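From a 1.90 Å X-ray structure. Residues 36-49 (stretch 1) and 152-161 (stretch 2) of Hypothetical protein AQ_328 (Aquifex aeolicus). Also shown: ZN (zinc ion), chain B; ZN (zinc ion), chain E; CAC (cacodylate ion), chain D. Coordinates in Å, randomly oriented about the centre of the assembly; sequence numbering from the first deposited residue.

Stretch 1, residues 36-49: FRTELDIDLTDETI
Stretch 2 152-161: ERKPSREAME

Segments distant in sequence often pack by pairing one short length of loop backbone and letting a few side chains seal its two ends. Residues 36-49 and 152-161 of Hypothetical protein AQ_328, which bury 607 Å² between them, illustrate the principle around Arg 153, Asp 43 and Thr 48.

In the first stretch, a helix arriving from earlier in the chain gives way at Asp 41, whose positive phi (63/38) turns the chain; Ile 42 N then bonds back to Phe 36 O at 2.9 Å. Residues 42-44 are extended (Asp 43, -94/106), and a second helix starts at Asp 46. The other stretch runs as loop through Lys 154 (-112/89) and Pro 155 (-61/139) into a helix from Arg 157. The register pairs Ile 42 with Arg 153, Asp 43 with Lys 154 (CA to CA 4.6 Å) and Thr 48 with Arg 157, so both chains advance in the same direction.

The backbone of Asp 43 lies at the centre of this pairing. Asp 43 N donates to Arg 153 O at 2.9 Å and 174°, while Asp 43 O lies 3.5 Å from Lys 154 CA in a CA-H...O contact. Its CA-to-CB bond points toward the second stretch, and with chi1 t the Asp 43 OD2 lies 3.6 Å from Lys 154 CD, so that the carboxylate meets the aliphatic part of the all-t lysine.

Arg 153 covers the most surface. Its CA-to-CB bond points sideways, but chi1 to chi3, all t, extend the side chain until its end comes nearer the first stretch. Asp 41 C lies over one face of the guanidinium, and Arg 153 NH1 forms a salt bridge with Asp 41 OD2 at 3.5 Å, the hydrogen bond within it being weak.

Thr 48, buried and with chi1 p, closes the other end. Its CA-to-CB bond points toward the second stretch, and Thr 48 CG2 packs 3.6 Å from CG of Met 160, a selenomethionine with all three chi angles m, and 3.4 Å from Pro 155 O. Thr 45, at the N-cap, accepts at OG1 from Thr 48 N at 3.2 Å, the capping bond; Thr 48 OG1 in return accepts from Thr 45 N at 3.0 Å. A single water ties these elements together: it accepts from Thr 48 OG1 at 2.6 Å and donates to Asp 43 O at 2.9 Å and Pro 155 O at 2.8 Å. Ser 156, also chi1 p, caps the helix that begins at Arg 157, Ser 156 OG accepting from Ala 159 N at 3.0 Å.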

# COMPACT_ATOMS: atom_id res chain seq x y z
N PHE A 36 -5.24 -11.00 -6.61
CA PHE A 36 -6.08 -10.01 -7.30
C PHE A 36 -7.03 -10.66 -8.34
O PHE A 36 -8.18 -10.27 -8.48
CB PHE A 36 -5.19 -8.95 -7.92
CG PHE A 36 -4.96 -7.74 -7.03
CD1 PHE A 36 -4.46 -7.89 -5.76
CD2 PHE A 36 -5.24 -6.45 -7.49
CE1 PHE A 36 -4.24 -6.77 -4.95
CE2 PHE A 36 -5.03 -5.34 -6.69
CZ PHE A 36 -4.54 -5.51 -5.40
N ARG A 37 -6.54 -11.66 -9.06
CA ARG A 37 -7.33 -12.32 -10.11
C ARG A 37 -8.43 -13.14 -9.46
O ARG A 37 -9.62 -12.93 -9.71
CB ARG A 37 -6.42 -13.16 -10.99
CG ARG A 37 -7.14 -13.91 -12.08
CD ARG A 37 -6.22 -14.68 -13.03
NE ARG A 37 -5.63 -15.87 -12.42
CZ ARG A 37 -4.38 -16.03 -11.99
NH1 ARG A 37 -4.04 -17.20 -11.46
NH2 ARG A 37 -3.44 -15.09 -12.10
N THR A 38 -8.04 -14.05 -8.57
CA THR A 38 -8.97 -15.02 -8.00
C THR A 38 -9.93 -14.43 -6.97
O THR A 38 -11.10 -14.81 -6.95
CB THR A 38 -8.18 -16.21 -7.39
OG1 THR A 38 -7.24 -15.73 -6.41
CG2 THR A 38 -7.31 -16.84 -8.45
N GLU A 39 -9.48 -13.50 -6.12
CA GLU A 39 -10.34 -12.96 -5.07
C GLU A 39 -10.96 -11.58 -5.35
O GLU A 39 -12.04 -11.29 -4.84
CB GLU A 39 -9.59 -12.95 -3.72
CG GLU A 39 -9.11 -14.31 -3.25
CD GLU A 39 -10.21 -15.36 -3.02
OE1 GLU A 39 -11.32 -15.01 -2.55
OE2 GLU A 39 -9.96 -16.56 -3.31
N LEU A 40 -10.29 -10.74 -6.14
CA LEU A 40 -10.75 -9.37 -6.41
C LEU A 40 -11.21 -9.10 -7.84
O LEU A 40 -11.69 -8.00 -8.09
CB LEU A 40 -9.64 -8.38 -6.04
CG LEU A 40 -9.09 -8.46 -4.62
CD1 LEU A 40 -7.93 -7.48 -4.34
CD2 LEU A 40 -10.21 -8.22 -3.64
N ASP A 41 -11.08 -10.06 -8.76
CA ASP A 41 -11.48 -9.95 -10.17
C ASP A 41 -10.69 -8.87 -10.92
O ASP A 41 -11.25 -8.16 -11.76
CB ASP A 41 -12.99 -9.69 -10.32
CG ASP A 41 -13.85 -10.85 -9.82
OD1 ASP A 41 -14.80 -10.59 -9.04
OD2 ASP A 41 -13.66 -12.06 -10.14
N ILE A 42 -9.40 -8.75 -10.62
CA ILE A 42 -8.54 -7.79 -11.29
C ILE A 42 -7.37 -8.57 -11.86
O ILE A 42 -6.63 -9.22 -11.14
CB ILE A 42 -8.00 -6.71 -10.34
CG1 ILE A 42 -9.12 -5.82 -9.79
CG2 ILE A 42 -6.93 -5.90 -11.08
CD1 ILE A 42 -8.75 -5.09 -8.52
N ASP A 43 -7.21 -8.47 -13.17
CA ASP A 43 -6.15 -9.14 -13.89
C ASP A 43 -4.98 -8.17 -14.04
O ASP A 43 -5.01 -7.25 -14.84
CB ASP A 43 -6.72 -9.60 -15.23
CG ASP A 43 -5.71 -10.36 -16.09
OD1 ASP A 43 -4.56 -10.59 -15.65
OD2 ASP A 43 -5.98 -10.76 -17.25
N LEU A 44 -3.92 -8.39 -13.27
CA LEU A 44 -2.69 -7.59 -13.33
C LEU A 44 -1.63 -8.21 -14.24
O LEU A 44 -1.64 -9.42 -14.45
CB LEU A 44 -2.09 -7.49 -11.92
CG LEU A 44 -2.90 -6.93 -10.76
CD1 LEU A 44 -2.19 -7.17 -9.42
CD2 LEU A 44 -3.15 -5.45 -11.00
N THR A 45 -0.74 -7.38 -14.76
CA THR A 45 0.48 -7.76 -15.46
C THR A 45 1.66 -7.20 -14.69
O THR A 45 1.46 -6.37 -13.80
CB THR A 45 0.54 -7.16 -16.87
OG1 THR A 45 0.55 -5.73 -16.81
CG2 THR A 45 -0.71 -7.49 -17.66
N ASP A 46 2.88 -7.62 -15.04
CA ASP A 46 4.07 -7.06 -14.41
C ASP A 46 4.06 -5.53 -14.51
O ASP A 46 4.35 -4.87 -13.53
CB ASP A 46 5.37 -7.61 -15.01
CG ASP A 46 5.65 -9.07 -14.65
OD1 ASP A 46 5.18 -9.56 -13.60
OD2 ASP A 46 6.33 -9.85 -15.36
N GLU A 47 3.73 -4.99 -15.69
CA GLU A 47 3.65 -3.55 -15.92
C GLU A 47 2.67 -2.84 -14.97
O GLU A 47 3.01 -1.79 -14.41
CB GLU A 47 3.21 -3.24 -17.35
CG GLU A 47 3.19 -1.73 -17.61
CD GLU A 47 2.86 -1.34 -19.04
OE1 GLU A 47 2.05 -2.02 -19.72
OE2 GLU A 47 3.44 -0.32 -19.46
N THR A 48 1.46 -3.40 -14.82
CA THR A 48 0.48 -2.75 -13.95
C THR A 48 0.73 -3.01 -12.46
O THR A 48 0.32 -2.19 -11.63
CB THR A 48 -0.99 -3.07 -14.33
OG1 THR A 48 -1.24 -4.49 -14.43
CG2 THR A 48 -1.31 -2.45 -15.70
N ILE A 49 1.36 -4.13 -12.11
CA ILE A 49 1.81 -4.35 -10.73
C ILE A 49 2.84 -3.30 -10.34
O ILE A 49 2.76 -2.77 -9.24
CB ILE A 49 2.39 -5.76 -10.50
CG1 ILE A 49 1.29 -6.81 -10.58
CG2 ILE A 49 3.13 -5.86 -9.14
CD1 ILE A 49 1.81 -8.24 -10.83
N GLU A 152 -12.29 -1.71 -16.53
CA GLU A 152 -11.54 -2.77 -17.19
C GLU A 152 -11.18 -3.86 -16.16
O GLU A 152 -10.55 -3.55 -15.16
CB GLU A 152 -10.25 -2.17 -17.77
CG GLU A 152 -10.47 -1.18 -18.91
CD GLU A 152 -9.33 -0.19 -19.17
OE1 GLU A 152 -8.20 -0.35 -18.66
OE2 GLU A 152 -9.60 0.80 -19.91
N ARG A 153 -11.59 -5.10 -16.37
CA ARG A 153 -11.12 -6.21 -15.54
C ARG A 153 -9.59 -6.35 -15.60
O ARG A 153 -8.96 -6.72 -14.60
CB ARG A 153 -11.77 -7.51 -16.01
CG ARG A 153 -11.32 -8.73 -15.24
CD ARG A 153 -11.80 -10.06 -15.78
NE ARG A 153 -11.02 -11.14 -15.17
CZ ARG A 153 -11.26 -11.67 -13.97
NH1 ARG A 153 -12.27 -11.25 -13.21
NH2 ARG A 153 -10.46 -12.64 -13.53
N LYS A 154 -9.01 -6.06 -16.77
CA LYS A 154 -7.57 -6.05 -16.98
C LYS A 154 -7.15 -4.60 -17.24
O LYS A 154 -7.14 -4.17 -18.38
CB LYS A 154 -7.19 -6.94 -18.17
CG LYS A 154 -5.68 -7.03 -18.38
CD LYS A 154 -5.31 -8.01 -19.48
CE LYS A 154 -3.83 -7.89 -19.80
NZ LYS A 154 -3.40 -8.98 -20.74
N PRO A 155 -6.83 -3.82 -16.20
CA PRO A 155 -6.52 -2.42 -16.42
C PRO A 155 -5.32 -2.16 -17.34
O PRO A 155 -4.32 -2.85 -17.28
CB PRO A 155 -6.27 -1.86 -15.02
CG PRO A 155 -6.47 -2.97 -14.06
CD PRO A 155 -6.82 -4.20 -14.78
N SER A 156 -5.47 -1.17 -18.20
CA SER A 156 -4.38 -0.69 -19.02
C SER A 156 -3.40 0.15 -18.21
O SER A 156 -3.69 0.53 -17.08
CB SER A 156 -4.96 0.17 -20.14
OG SER A 156 -5.59 1.35 -19.63
N ARG A 157 -2.25 0.46 -18.80
CA ARG A 157 -1.29 1.42 -18.23
C ARG A 157 -1.98 2.75 -17.91
O ARG A 157 -1.86 3.26 -16.80
CB ARG A 157 -0.15 1.65 -19.22
CG ARG A 157 1.03 2.43 -18.69
CD ARG A 157 1.41 3.61 -19.55
NE ARG A 157 1.89 3.22 -20.84
CZ ARG A 157 1.43 3.57 -22.05
NH1 ARG A 157 0.41 4.39 -22.30
NH2 ARG A 157 2.07 3.04 -23.06
N GLU A 158 -2.69 3.33 -18.88
CA GLU A 158 -3.38 4.59 -18.65
C GLU A 158 -4.46 4.50 -17.54
O GLU A 158 -4.60 5.45 -16.77
CB GLU A 158 -3.93 5.17 -19.96
CG GLU A 158 -2.81 5.57 -20.95
CD GLU A 158 -1.87 6.64 -20.43
OE1 GLU A 158 -2.32 7.50 -19.65
OE2 GLU A 158 -0.65 6.68 -20.73
N ALA A 159 -5.19 3.39 -17.45
CA ALA A 159 -6.18 3.19 -16.38
C ALA A 159 -5.49 3.25 -15.02
O ALA A 159 -5.94 3.92 -14.11
CB ALA A 159 -6.93 1.87 -16.54
N MSE A 160 -4.36 2.56 -14.90
CA MSE A 160 -3.61 2.53 -13.66
C MSE A 160 -2.99 3.87 -13.30
O MSE A 160 -2.95 4.25 -12.12
CB MSE A 160 -2.48 1.51 -13.77
CG MSE A 160 -3.03 0.09 -13.83
SE MSE A 160 -4.14 -0.36 -12.21
CE MSE A 160 -3.09 0.25 -10.88
N GLU A 161 -2.48 4.57 -14.31
CA GLU A 161 -2.00 5.94 -14.12
C GLU A 161 -3.09 6.85 -13.59
O GLU A 161 -2.83 7.69 -12.72
CB GLU A 161 -1.40 6.50 -15.41
CG GLU A 161 -0.09 5.82 -15.81
CD GLU A 161 0.43 6.34 -17.15
OE1 GLU A 161 0.34 7.52 -17.41
OE2 GLU A 161 0.93 5.55 -17.97
ZN ZN B . 0.46 7.82 -19.49
ZN ZN E . 6.81 -11.78 -15.37
AS CAC D . -0.04 -16.99 -11.69
O1 CAC D . -0.34 -16.13 -13.17
O2 CAC D . -1.40 -17.25 -10.63
C1 CAC D . 0.77 -18.74 -12.08
C2 CAC D . 1.21 -15.81 -10.74
O HOH W 1 -3.42 -5.05 -15.79